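Local coordinates for protein adenosine kinase (Sinorhizobium meliloti, PDB 3UBO) that probably transfers a phosphate group from ATP to adenosine, as a pfkB-family kinase, and binds both adenosine and ADP, at residues Asp212-Arg218 against Cys241-Thr247; Leu203-Arg207 against Leu237-Cys241; Ala77-Val83 against Val101-Pro107; Thr10-Ala14 against Tyr156-Leu161. All blocks are in the same frame, centred on the assembly; numbering follows the deposited sequence.

Interaction 1: Asp212-Arg218 against Cys241-Thr247; sequences DIVFANR and CKLAAVT. With ADP (adenosine-5'-diphosphate), chain D.
Asn217 and Thr247 show how equal first torsions on neighbouring parallel strands can build one wall of a nucleotide site. With chi1 of 60° in Asn217 and 59° in Thr247, Asn217 CG and Thr247 OG1 each sit between their own backbone N and carbonyl carbon, and Thr247 OG1 rests 3.3 Å from Asn217 CB. Both side chains rise from the same face of the sheet, against the diphosphate of ADP. Asn217 ND2 gives a weak hydrogen bond of 2.8 Å to O1B of ADP, while Thr247 OG1 stands beside the alpha-phosphate. Behind them the backbones are tied in parallel fashion: Val214 N donates to Leu243 O at 3.0 Å, Ala216 N to Ala245 O at 3.1 Å, and Thr247 N to Ala216 O at 2.7 Å. Further back, Phe215 sets its ring carbon CD1 3.8 Å from Ala245 CB, and the same ring meets Phe286 of helix 278-290 edge-to-face. At the far end Asp212 and Lys242 run alongside each other in a salt bridge of 3.3 Å between OD1 and NZ; Asp212 OD2 is instead taken by Thr185 N and His179. These are the two last strands on one side of the central parallel sheet of the kinase. Asn217 also precedes helix 218-224, and its OD1 caps a backbone N there. The Asn217 amide is therefore used at both ends, which should fix its flip and turn its N-H side to the phosphate; in this contact the diphosphate meets uncharged polar groups.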
# COMPACT_ATOMS: atom_id res chain seq x y z
N ASP A 212 -30.39 -9.47 13.35
CA ASP A 212 -30.52 -10.89 13.22
C ASP A 212 -29.23 -11.63 13.64
O ASP A 212 -29.19 -12.29 14.69
CB ASP A 212 -30.89 -11.22 11.77
CG ASP A 212 -32.26 -10.74 11.43
OD1 ASP A 212 -33.10 -10.92 12.35
OD2 ASP A 212 -32.50 -10.20 10.29
N ILE A 213 -28.20 -11.51 12.78
CA ILE A 213 -26.91 -12.24 12.87
C ILE A 213 -25.76 -11.48 13.60
O ILE A 213 -25.54 -10.26 13.37
CB ILE A 213 -26.42 -12.63 11.46
CG1 ILE A 213 -27.54 -13.33 10.67
CG2 ILE A 213 -25.18 -13.49 11.54
CD1 ILE A 213 -27.45 -13.18 9.16
N VAL A 214 -25.03 -12.18 14.47
CA VAL A 214 -23.93 -11.58 15.22
C VAL A 214 -22.54 -12.20 14.97
O VAL A 214 -22.30 -13.35 15.39
CB VAL A 214 -24.25 -11.61 16.72
CG1 VAL A 214 -23.01 -11.38 17.56
CG2 VAL A 214 -25.29 -10.58 17.01
N PHE A 215 -21.62 -11.48 14.30
CA PHE A 215 -20.19 -11.94 14.23
C PHE A 215 -19.37 -11.28 15.34
O PHE A 215 -19.58 -10.08 15.64
CB PHE A 215 -19.53 -11.61 12.89
CG PHE A 215 -20.22 -12.20 11.69
CD1 PHE A 215 -19.66 -13.27 11.02
CD2 PHE A 215 -21.44 -11.65 11.22
CE1 PHE A 215 -20.27 -13.80 9.91
CE2 PHE A 215 -22.08 -12.19 10.11
CZ PHE A 215 -21.47 -13.30 9.46
N ALA A 216 -18.48 -12.06 15.94
CA ALA A 216 -17.63 -11.62 17.03
C ALA A 216 -16.34 -12.52 17.18
O ALA A 216 -16.27 -13.66 16.65
CB ALA A 216 -18.41 -11.62 18.31
N ASN A 217 -15.32 -12.02 17.88
CA ASN A 217 -14.21 -12.93 18.19
C ASN A 217 -14.43 -13.36 19.64
O ASN A 217 -15.36 -12.88 20.28
CB ASN A 217 -12.82 -12.32 17.88
CG ASN A 217 -12.54 -11.03 18.67
OD1 ASN A 217 -12.91 -10.92 19.84
ND2 ASN A 217 -11.87 -10.08 18.04
N ARG A 218 -13.60 -14.26 20.15
CA ARG A 218 -13.82 -14.79 21.47
C ARG A 218 -13.80 -13.72 22.55
O ARG A 218 -14.73 -13.64 23.33
CB ARG A 218 -12.82 -15.87 21.72
CG ARG A 218 -12.78 -16.37 23.10
CD ARG A 218 -11.56 -17.28 23.23
NE ARG A 218 -11.69 -18.18 24.35
CZ ARG A 218 -11.92 -19.48 24.22
NH1 ARG A 218 -12.05 -20.03 23.00
NH2 ARG A 218 -12.02 -20.25 25.32
N CYS A 241 -29.86 -13.72 19.48
CA CYS A 241 -29.96 -13.64 18.01
C CYS A 241 -30.33 -14.99 17.33
O CYS A 241 -30.23 -16.06 17.94
CB CYS A 241 -28.67 -13.07 17.41
SG CYS A 241 -27.20 -14.01 17.88
N LYS A 242 -30.74 -14.93 16.07
CA LYS A 242 -31.10 -16.13 15.31
C LYS A 242 -29.87 -17.00 15.13
O LYS A 242 -29.87 -18.22 15.40
CB LYS A 242 -31.71 -15.77 13.95
CG LYS A 242 -33.06 -15.06 14.12
CD LYS A 242 -33.77 -14.62 12.81
CE LYS A 242 -34.75 -13.45 13.11
NZ LYS A 242 -35.54 -13.08 11.88
N LEU A 243 -28.81 -16.31 14.69
CA LEU A 243 -27.56 -16.86 14.18
C LEU A 243 -26.37 -16.01 14.71
O LEU A 243 -26.45 -14.77 14.77
CB LEU A 243 -27.60 -16.85 12.64
CG LEU A 243 -26.46 -17.59 11.95
CD1 LEU A 243 -26.21 -18.88 12.71
CD2 LEU A 243 -26.73 -17.82 10.44
N ALA A 244 -25.30 -16.68 15.10
CA ALA A 244 -24.12 -16.02 15.64
C ALA A 244 -22.75 -16.79 15.44
O ALA A 244 -22.45 -17.78 16.12
CB ALA A 244 -24.36 -15.71 17.10
N ALA A 245 -21.94 -16.30 14.50
CA ALA A 245 -20.59 -16.79 14.23
C ALA A 245 -19.49 -16.18 15.15
O ALA A 245 -19.43 -14.95 15.32
CB ALA A 245 -20.27 -16.57 12.75
N VAL A 246 -18.62 -17.03 15.72
CA VAL A 246 -17.56 -16.55 16.60
C VAL A 246 -16.15 -16.97 16.16
O VAL A 246 -15.81 -18.16 16.18
CB VAL A 246 -17.84 -16.98 18.03
CG1 VAL A 246 -16.65 -16.72 18.92
CG2 VAL A 246 -19.04 -16.25 18.52
N THR A 247 -15.30 -16.01 15.77
CA THR A 247 -13.93 -16.35 15.36
C THR A 247 -13.02 -16.73 16.54
O THR A 247 -13.02 -16.12 17.59
CB THR A 247 -13.31 -15.25 14.44
OG1 THR A 247 -13.30 -13.99 15.13
CG2 THR A 247 -14.06 -15.11 13.11
PB ADP D . -10.09 -10.99 15.06
O1B ADP D . -9.60 -10.07 16.35
O2B ADP D . -11.68 -10.82 14.57
O3B ADP D . -9.21 -10.76 13.88
PA ADP D . -9.60 -14.03 15.44
O1A ADP D . -8.40 -14.38 16.51
O2A ADP D . -10.79 -14.81 15.76
O3A ADP D . -9.78 -12.41 15.90
O5' ADP D . -9.25 -14.32 13.82
C5' ADP D . -10.25 -14.11 12.83
C4' ADP D . -10.19 -15.19 11.70
O4' ADP D . -9.01 -15.17 10.76
C3' ADP D . -10.20 -16.75 12.14
O3' ADP D . -11.37 -17.33 12.68
C2' ADP D . -9.38 -17.47 11.08
O2' ADP D . -10.01 -18.07 9.94
C1' ADP D . -8.33 -16.43 10.84
N9 ADP D . -7.19 -16.47 11.81
C8 ADP D . -6.96 -15.65 12.90
N7 ADP D . -5.72 -16.06 13.56
C5 ADP D . -5.21 -17.18 12.85
C6 ADP D . -3.99 -18.00 13.03
N6 ADP D . -3.04 -17.66 14.11
N1 ADP D . -3.73 -19.01 12.17
C2 ADP D . -4.60 -19.29 11.09
N3 ADP D . -5.80 -18.51 10.91
C4 ADP D . -6.08 -17.46 11.78

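Interaction 2: Leu203-Arg207 against Leu237-Cys241; sequences LELMR and LARDC
Arg207 and Asp240 mark where helices 199-207 and 230-240 draw together near their C-terminal ends, their CA atoms 5.3 Å apart. Between the helices Met206, present as selenomethionine, is directed at the opposite helix. Its chain bends about the CG-SE bond (chi3 80°), which brings CE into an apolar corner, 3.8 Å from Leu237 CD1 and 3.6 Å from Cys241 SG, with Asp240 CB close by. Leu237 and Met206 both also lie on Val214 of strand 213-217, so the corner is closed by the sheet beneath the two helices, an alpha/beta layering. Nearer the surface, the extended Arg207 lies alongside Asp240. Arg207 NH2 donates to Asp240 OD2 at 3.3 Å, and NE adds a weak bond to the same oxygen. The guanidinium and carboxylate planes stand 75° apart, and NH2 approaches OD2 from above the carboxylate plane, unlike the flat two-oxygen pairing often seen between these groups. Leu203 CD2 lies over one face of the guanidinium, toward its rim. Because Asp240 OD2 also accepts a hydrogen bond from Tyr225 OH, a single oxygen carries the polar half of the contact, and this gathering of donors probably helps to keep the carboxylate ionised.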
# COMPACT_ATOMS: atom_id res chain seq x y z
N LEU A 203 -26.76 -5.38 23.03
CA LEU A 203 -27.81 -6.34 23.48
C LEU A 203 -29.29 -6.04 23.08
O LEU A 203 -29.98 -6.83 22.42
CB LEU A 203 -27.73 -6.51 25.01
CG LEU A 203 -26.50 -7.22 25.54
CD1 LEU A 203 -26.46 -7.17 27.02
CD2 LEU A 203 -26.54 -8.66 25.10
N GLU A 204 -29.76 -4.89 23.51
CA GLU A 204 -31.11 -4.47 23.21
C GLU A 204 -31.29 -4.35 21.70
O GLU A 204 -32.38 -4.55 21.13
CB GLU A 204 -31.38 -3.10 23.88
CG GLU A 204 -32.50 -2.26 23.25
CD GLU A 204 -33.88 -2.86 23.45
OE1 GLU A 204 -34.06 -3.69 24.39
OE2 GLU A 204 -34.78 -2.49 22.64
N LEU A 205 -30.21 -3.97 21.05
CA LEU A 205 -30.25 -3.89 19.62
C LEU A 205 -30.38 -5.33 19.04
O LEU A 205 -30.96 -5.50 17.98
CB LEU A 205 -29.04 -3.10 19.15
CG LEU A 205 -28.51 -3.15 17.75
CD1 LEU A 205 -29.01 -1.95 16.96
CD2 LEU A 205 -26.98 -3.16 17.88
N MSE A 206 -29.92 -6.35 19.77
CA MSE A 206 -30.17 -7.75 19.38
C MSE A 206 -31.57 -8.20 19.83
O MSE A 206 -32.39 -8.66 19.04
CB MSE A 206 -29.17 -8.70 20.01
CG MSE A 206 -27.76 -8.59 19.49
SE MSE A 206 -26.40 -9.50 20.73
CE MSE A 206 -26.58 -11.41 20.28
N ARG A 207 -31.82 -8.09 21.13
CA ARG A 207 -33.09 -8.54 21.68
C ARG A 207 -34.31 -7.97 20.95
O ARG A 207 -35.21 -8.70 20.62
CB ARG A 207 -33.11 -8.32 23.19
CG ARG A 207 -31.97 -9.11 23.80
CD ARG A 207 -31.81 -8.76 25.22
NE ARG A 207 -30.89 -9.68 25.87
CZ ARG A 207 -30.27 -9.36 26.99
NH1 ARG A 207 -30.49 -8.14 27.53
NH2 ARG A 207 -29.42 -10.23 27.56
N LEU A 237 -25.61 -15.93 23.89
CA LEU A 237 -25.49 -15.39 22.54
C LEU A 237 -26.48 -16.04 21.57
O LEU A 237 -26.97 -15.38 20.63
CB LEU A 237 -24.07 -15.63 22.04
CG LEU A 237 -23.85 -15.38 20.55
CD1 LEU A 237 -23.72 -13.90 20.37
CD2 LEU A 237 -22.65 -16.11 19.94
N ALA A 238 -26.72 -17.34 21.79
CA ALA A 238 -27.77 -18.12 21.10
C ALA A 238 -29.19 -17.64 21.39
O ALA A 238 -30.01 -17.68 20.49
CB ALA A 238 -27.66 -19.57 21.45
N ARG A 239 -29.46 -17.23 22.63
CA ARG A 239 -30.73 -16.67 23.10
C ARG A 239 -31.09 -15.32 22.48
O ARG A 239 -32.31 -14.96 22.41
CB ARG A 239 -30.73 -16.44 24.62
CG ARG A 239 -30.34 -17.61 25.48
CD ARG A 239 -30.78 -17.42 26.94
NE ARG A 239 -30.38 -18.58 27.75
CZ ARG A 239 -30.30 -18.61 29.08
NH1 ARG A 239 -30.60 -17.52 29.80
NH2 ARG A 239 -29.90 -19.73 29.70
N ASP A 240 -30.07 -14.54 22.09
CA ASP A 240 -30.33 -13.12 21.79
C ASP A 240 -30.37 -12.78 20.30
O ASP A 240 -30.86 -11.68 19.90
CB ASP A 240 -29.39 -12.23 22.60
CG ASP A 240 -29.46 -12.50 24.09
OD1 ASP A 240 -30.32 -13.31 24.51
OD2 ASP A 240 -28.64 -11.92 24.86
N CYS A 241 -29.86 -13.72 19.48
CA CYS A 241 -29.96 -13.64 18.01
C CYS A 241 -30.33 -14.99 17.33
O CYS A 241 -30.23 -16.06 17.94
CB CYS A 241 -28.67 -13.07 17.41
SG CYS A 241 -27.20 -14.01 17.88

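Interaction 3: Ala77-Val83 against Val101-Pro107; sequences AAYFGKV and VHFQTKP
The rings of Tyr79 and Phe103 run side by side with planes only 25° apart, yet they are slid so far, centroids 5.7 Å from each other, that neither properly covers the other's face. The rim of Phe103 is used more fully: Tyr79 O approaches CD1 at 3.3 Å, Gly81 N lies in the ring plane near CE1, and Val83 CG2 reaches toward CZ. The setting is a beta-alpha-beta unit, strand 77-80, helix 87-98 and the short edge strand 102-103. Both aromatics extend with CG opposite the backbone N (chi1 174° for Tyr79, -175° for Phe103), on the sheet face where Phe103 meets Thr93 and Ile96 of the connecting helix. Ala78 and His102 occupy the other face, their CB atoms 3.8 Å apart, under Val148 of helix 146-150, and His102 NE2 is hydrogen-bonded to Glu145 OE1. Two backbone bonds define the parallel pairing, His102 N to Ala77 O at 3.1 Å and Tyr79 N to His102 O at 2.8 Å. Farther along, Thr105 crosses Phe80 at about a right angle, OG1 beside Phe80 CB. Where the strands begin to part, a water bridges them, donating to Tyr79 O at 2.6 Å and accepting from Gln104 N at 2.8 Å.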
# COMPACT_ATOMS: atom_id res chain seq x y z
N ALA A 77 -22.23 -6.90 -3.81
CA ALA A 77 -22.12 -6.14 -2.56
C ALA A 77 -22.29 -4.61 -2.76
O ALA A 77 -22.10 -4.08 -3.85
CB ALA A 77 -20.75 -6.47 -1.88
N ALA A 78 -22.58 -3.93 -1.66
CA ALA A 78 -22.79 -2.47 -1.67
C ALA A 78 -22.43 -1.91 -0.30
O ALA A 78 -22.49 -2.64 0.75
CB ALA A 78 -24.24 -2.10 -2.04
N TYR A 79 -22.04 -0.62 -0.32
CA TYR A 79 -21.41 -0.06 0.88
C TYR A 79 -21.84 1.37 1.07
O TYR A 79 -22.00 2.13 0.09
CB TYR A 79 -19.83 -0.22 0.90
CG TYR A 79 -19.14 0.51 2.09
CD1 TYR A 79 -19.17 -0.03 3.38
CD2 TYR A 79 -18.49 1.75 1.91
CE1 TYR A 79 -18.61 0.60 4.43
CE2 TYR A 79 -17.89 2.38 2.98
CZ TYR A 79 -17.97 1.80 4.23
OH TYR A 79 -17.43 2.43 5.30
N PHE A 80 -22.08 1.72 2.33
CA PHE A 80 -22.35 3.11 2.66
C PHE A 80 -21.29 3.55 3.66
O PHE A 80 -21.14 2.88 4.73
CB PHE A 80 -23.72 3.31 3.36
CG PHE A 80 -24.93 2.81 2.60
CD1 PHE A 80 -24.93 2.70 1.20
CD2 PHE A 80 -26.11 2.47 3.31
CE1 PHE A 80 -26.10 2.30 0.53
CE2 PHE A 80 -27.25 2.04 2.67
CZ PHE A 80 -27.28 1.98 1.28
N GLY A 81 -20.56 4.63 3.35
CA GLY A 81 -19.53 5.13 4.24
C GLY A 81 -19.43 6.64 4.21
O GLY A 81 -19.99 7.29 3.32
N LYS A 82 -18.73 7.21 5.18
CA LYS A 82 -18.55 8.65 5.26
C LYS A 82 -17.13 9.06 4.91
O LYS A 82 -16.18 8.70 5.60
CB LYS A 82 -18.91 9.16 6.66
CG LYS A 82 -19.97 10.25 6.68
CD LYS A 82 -20.11 10.90 5.31
CE LYS A 82 -21.56 11.12 4.94
NZ LYS A 82 -21.71 11.72 3.59
N VAL A 83 -16.99 9.82 3.83
CA VAL A 83 -15.68 10.28 3.39
C VAL A 83 -15.74 11.72 2.89
O VAL A 83 -16.80 12.20 2.47
CB VAL A 83 -15.11 9.39 2.27
CG1 VAL A 83 -14.88 7.98 2.79
CG2 VAL A 83 -16.05 9.38 1.07
N VAL A 101 -17.98 -3.28 -5.86
CA VAL A 101 -19.00 -2.90 -4.92
C VAL A 101 -19.68 -1.60 -5.36
O VAL A 101 -19.09 -0.78 -6.08
CB VAL A 101 -18.47 -2.76 -3.48
CG1 VAL A 101 -19.49 -2.08 -2.63
CG2 VAL A 101 -18.16 -4.10 -2.92
N HIS A 102 -20.95 -1.47 -4.96
CA HIS A 102 -21.80 -0.30 -5.25
C HIS A 102 -21.56 0.65 -4.10
O HIS A 102 -21.81 0.32 -2.91
CB HIS A 102 -23.32 -0.66 -5.42
CG HIS A 102 -24.24 0.55 -5.46
ND1 HIS A 102 -24.59 1.18 -6.64
CD2 HIS A 102 -24.86 1.24 -4.46
CE1 HIS A 102 -25.37 2.22 -6.36
NE2 HIS A 102 -25.55 2.27 -5.05
N PHE A 103 -21.04 1.81 -4.49
CA PHE A 103 -20.69 2.87 -3.54
C PHE A 103 -21.03 4.25 -4.12
O PHE A 103 -20.36 4.70 -5.05
CB PHE A 103 -19.20 2.86 -3.25
CG PHE A 103 -18.83 3.85 -2.19
CD1 PHE A 103 -19.34 3.72 -0.90
CD2 PHE A 103 -17.96 4.92 -2.48
CE1 PHE A 103 -18.98 4.61 0.09
CE2 PHE A 103 -17.62 5.81 -1.50
CZ PHE A 103 -18.12 5.65 -0.21
N GLN A 104 -22.06 4.89 -3.56
CA GLN A 104 -22.67 6.07 -4.16
C GLN A 104 -22.82 7.15 -3.10
O GLN A 104 -22.92 8.33 -3.44
CB GLN A 104 -24.01 5.72 -4.82
CG GLN A 104 -23.81 5.04 -6.16
CD GLN A 104 -22.92 5.88 -7.10
OE1 GLN A 104 -23.13 7.11 -7.20
NE2 GLN A 104 -21.92 5.25 -7.78
N THR A 105 -22.80 6.76 -1.83
CA THR A 105 -22.76 7.73 -0.73
C THR A 105 -22.04 9.06 -1.03
O THR A 105 -20.96 9.06 -1.63
CB THR A 105 -22.28 7.13 0.57
OG1 THR A 105 -23.30 6.25 1.03
CG2 THR A 105 -22.14 8.25 1.57
N LYS A 106 -22.68 10.19 -0.66
CA LYS A 106 -22.17 11.53 -0.99
C LYS A 106 -21.01 11.97 -0.08
O LYS A 106 -21.06 11.80 1.13
CB LYS A 106 -23.29 12.54 -0.93
CG LYS A 106 -23.04 13.83 -1.76
CD LYS A 106 -23.70 15.13 -1.14
CE LYS A 106 -24.24 16.11 -2.25
NZ LYS A 106 -24.92 15.39 -3.43
N PRO A 107 -19.93 12.50 -0.67
CA PRO A 107 -18.80 12.84 0.21
C PRO A 107 -18.99 14.23 0.85
O PRO A 107 -19.64 15.06 0.22
CB PRO A 107 -17.60 12.89 -0.77
CG PRO A 107 -18.22 13.25 -2.10
CD PRO A 107 -19.54 12.50 -2.09
O HOH W 1 -23.44 3.24 -1.80

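Interaction 4: Thr10-Ala14 against Tyr156-Leu161; sequences TIGNA and YFEGYL. With ADN (adenosine), chain C.
Asn13 ND2 serves two acceptors at once, Tyr160 O across the contact at 3.0 Å and N1 of the bound adenosine at 2.8 Å. The bond to N1 is nearly straight, 161° at the hydrogen, and it reads the unprotonated ring nitrogen of the adenine. Tyr160 O lies close to the amide plane of Asn13, but seen from the carbonyl the donor stands well above the plane, 74° out of it. Tyr160 itself turns its ring under the base: adenosine C6 lies over one ring face, toward the rim, 3.4 Å above the plane. A base held in this way is gripped through an edge by the amide and through a face by the aromatic. The two segments are the C-terminal ends of parallel strands 6-11 and 152-158, adjacent in the central sheet of this ribokinase-like fold, with the loop after strand 6-11 and the 3-10 turn 159-161 after strand 152-158; substrate sites at such strand ends are usual in alpha/beta folds. Hydrogen bonds of a parallel pairing join them, Ile11 N to Tyr156 O and Glu158 N to Ile11 O, although both acceptors are less surely placed. On one face of the sheet Thr10 CG2 meets the edge of the Tyr156 ring, 3.7 Å from CD2, while Thr10 OG1 bonds to Ala63 O. Glu158, bent at chi2 (137°), is held by Ala63 N through OE1; its less surely placed OE2 faces Asn13 N. Leu161 packs alongside: CD1 touches Ile11 CG2 at 3.7 Å, and CD2 slides past Asn13 to within 3.5 Å of OD1.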
# COMPACT_ATOMS: atom_id res chain seq x y z
N THR A 10 -22.93 -3.50 3.32
CA THR A 10 -22.26 -3.12 4.57
C THR A 10 -22.27 -1.61 4.83
O THR A 10 -22.20 -0.79 3.89
CB THR A 10 -20.84 -3.74 4.77
OG1 THR A 10 -19.86 -2.98 4.03
CG2 THR A 10 -20.83 -5.20 4.30
N ILE A 11 -22.42 -1.31 6.12
CA ILE A 11 -22.41 0.04 6.65
C ILE A 11 -21.40 0.12 7.79
O ILE A 11 -21.45 -0.70 8.74
CB ILE A 11 -23.82 0.54 7.12
CG1 ILE A 11 -24.82 0.48 5.97
CG2 ILE A 11 -23.77 2.00 7.66
CD1 ILE A 11 -26.05 1.37 6.22
N GLY A 12 -20.48 1.07 7.67
CA GLY A 12 -19.34 1.17 8.57
C GLY A 12 -18.51 2.43 8.33
O GLY A 12 -18.66 3.11 7.31
N ASN A 13 -17.66 2.75 9.30
CA ASN A 13 -16.74 3.87 9.23
C ASN A 13 -15.80 3.77 8.05
O ASN A 13 -14.97 2.84 7.98
CB ASN A 13 -15.94 3.82 10.49
CG ASN A 13 -16.71 4.25 11.62
OD1 ASN A 13 -17.45 5.24 11.49
ND2 ASN A 13 -16.62 3.55 12.74
N ALA A 14 -15.89 4.69 7.11
CA ALA A 14 -14.99 4.65 5.98
C ALA A 14 -13.58 5.11 6.38
O ALA A 14 -13.38 6.26 6.78
CB ALA A 14 -15.53 5.48 4.86
N TYR A 156 -25.21 -5.52 6.75
CA TYR A 156 -24.24 -5.73 7.81
C TYR A 156 -23.53 -4.43 8.16
O TYR A 156 -23.24 -3.62 7.25
CB TYR A 156 -23.27 -6.73 7.31
CG TYR A 156 -22.04 -7.01 8.14
CD1 TYR A 156 -22.08 -7.91 9.20
CD2 TYR A 156 -20.82 -6.43 7.82
CE1 TYR A 156 -20.96 -8.22 9.93
CE2 TYR A 156 -19.65 -6.75 8.55
CZ TYR A 156 -19.72 -7.66 9.61
OH TYR A 156 -18.57 -7.99 10.35
N PHE A 157 -23.29 -4.23 9.46
CA PHE A 157 -22.81 -2.94 9.99
C PHE A 157 -21.98 -3.12 11.25
O PHE A 157 -22.19 -4.08 12.01
CB PHE A 157 -24.01 -1.99 10.32
CG PHE A 157 -24.80 -2.40 11.57
CD1 PHE A 157 -25.91 -3.26 11.46
CD2 PHE A 157 -24.40 -1.99 12.84
CE1 PHE A 157 -26.60 -3.67 12.59
CE2 PHE A 157 -25.09 -2.40 13.98
CZ PHE A 157 -26.19 -3.24 13.85
N GLU A 158 -21.07 -2.17 11.49
CA GLU A 158 -20.11 -2.26 12.64
C GLU A 158 -20.73 -1.82 13.96
O GLU A 158 -21.51 -0.85 13.97
CB GLU A 158 -18.80 -1.42 12.40
CG GLU A 158 -17.95 -1.71 11.12
CD GLU A 158 -17.49 -0.39 10.46
OE1 GLU A 158 -16.67 -0.48 9.50
OE2 GLU A 158 -17.99 0.74 10.89
N GLY A 159 -20.40 -2.50 15.06
CA GLY A 159 -20.51 -1.92 16.39
C GLY A 159 -19.74 -0.59 16.44
O GLY A 159 -20.15 0.39 17.10
N TYR A 160 -18.64 -0.54 15.69
CA TYR A 160 -17.73 0.62 15.64
C TYR A 160 -18.45 1.94 15.37
O TYR A 160 -17.83 3.01 15.47
CB TYR A 160 -16.67 0.45 14.54
CG TYR A 160 -15.43 -0.33 14.93
CD1 TYR A 160 -14.76 -1.11 13.98
CD2 TYR A 160 -14.95 -0.31 16.22
CE1 TYR A 160 -13.65 -1.87 14.31
CE2 TYR A 160 -13.84 -1.06 16.56
CZ TYR A 160 -13.19 -1.84 15.59
OH TYR A 160 -12.07 -2.58 15.91
N LEU A 161 -19.72 1.83 14.97
CA LEU A 161 -20.55 2.90 14.42
C LEU A 161 -21.28 3.57 15.55
O LEU A 161 -21.89 4.61 15.39
CB LEU A 161 -21.59 2.35 13.46
CG LEU A 161 -21.20 2.23 11.99
CD1 LEU A 161 -22.45 1.95 11.16
CD2 LEU A 161 -20.48 3.45 11.46
O5' ADN C . -10.38 -5.02 11.70
C5' ADN C . -9.68 -4.61 10.47
C4' ADN C . -9.96 -3.12 10.04
O4' ADN C . -10.44 -2.30 11.11
C3' ADN C . -8.95 -2.14 9.25
O3' ADN C . -8.65 -2.23 7.87
C2' ADN C . -9.47 -0.72 9.67
O2' ADN C . -9.72 0.21 8.60
C1' ADN C . -10.64 -1.07 10.50
N9 ADN C . -10.86 -0.07 11.59
C8 ADN C . -10.00 0.43 12.61
N7 ADN C . -10.74 1.27 13.49
C5 ADN C . -12.06 1.27 13.00
C6 ADN C . -13.24 1.94 13.44
N6 ADN C . -13.25 2.78 14.61
N1 ADN C . -14.45 1.72 12.69
C2 ADN C . -14.46 0.86 11.55
N3 ADN C . -13.31 0.18 11.08
C4 ADN C . -12.13 0.42 11.82

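Interactions 1, 3 and 4 are three cuts across one parallel sheet. Interaction 3 joins its outermost strand on one side to strand 77-80, interaction 4 pairs two inner strands, and interaction 1 reaches the opposite border, its centre about 25 Å from that of interaction 3. Interaction 2 lies on helices leading into the strands of interaction 1; the centres of interactions 1 and 2 are about 10 Å apart, the two share Cys241, and their segments alternate along the chain. Interaction 3 is nested within the long loop closed by interaction 4, and strands 77-80 and 6-11 are neighbours. Interaction 4 supplies part of the adenosine pocket and interaction 1 part of the ADP pocket; the centres of these two interactions are about 15 Å apart.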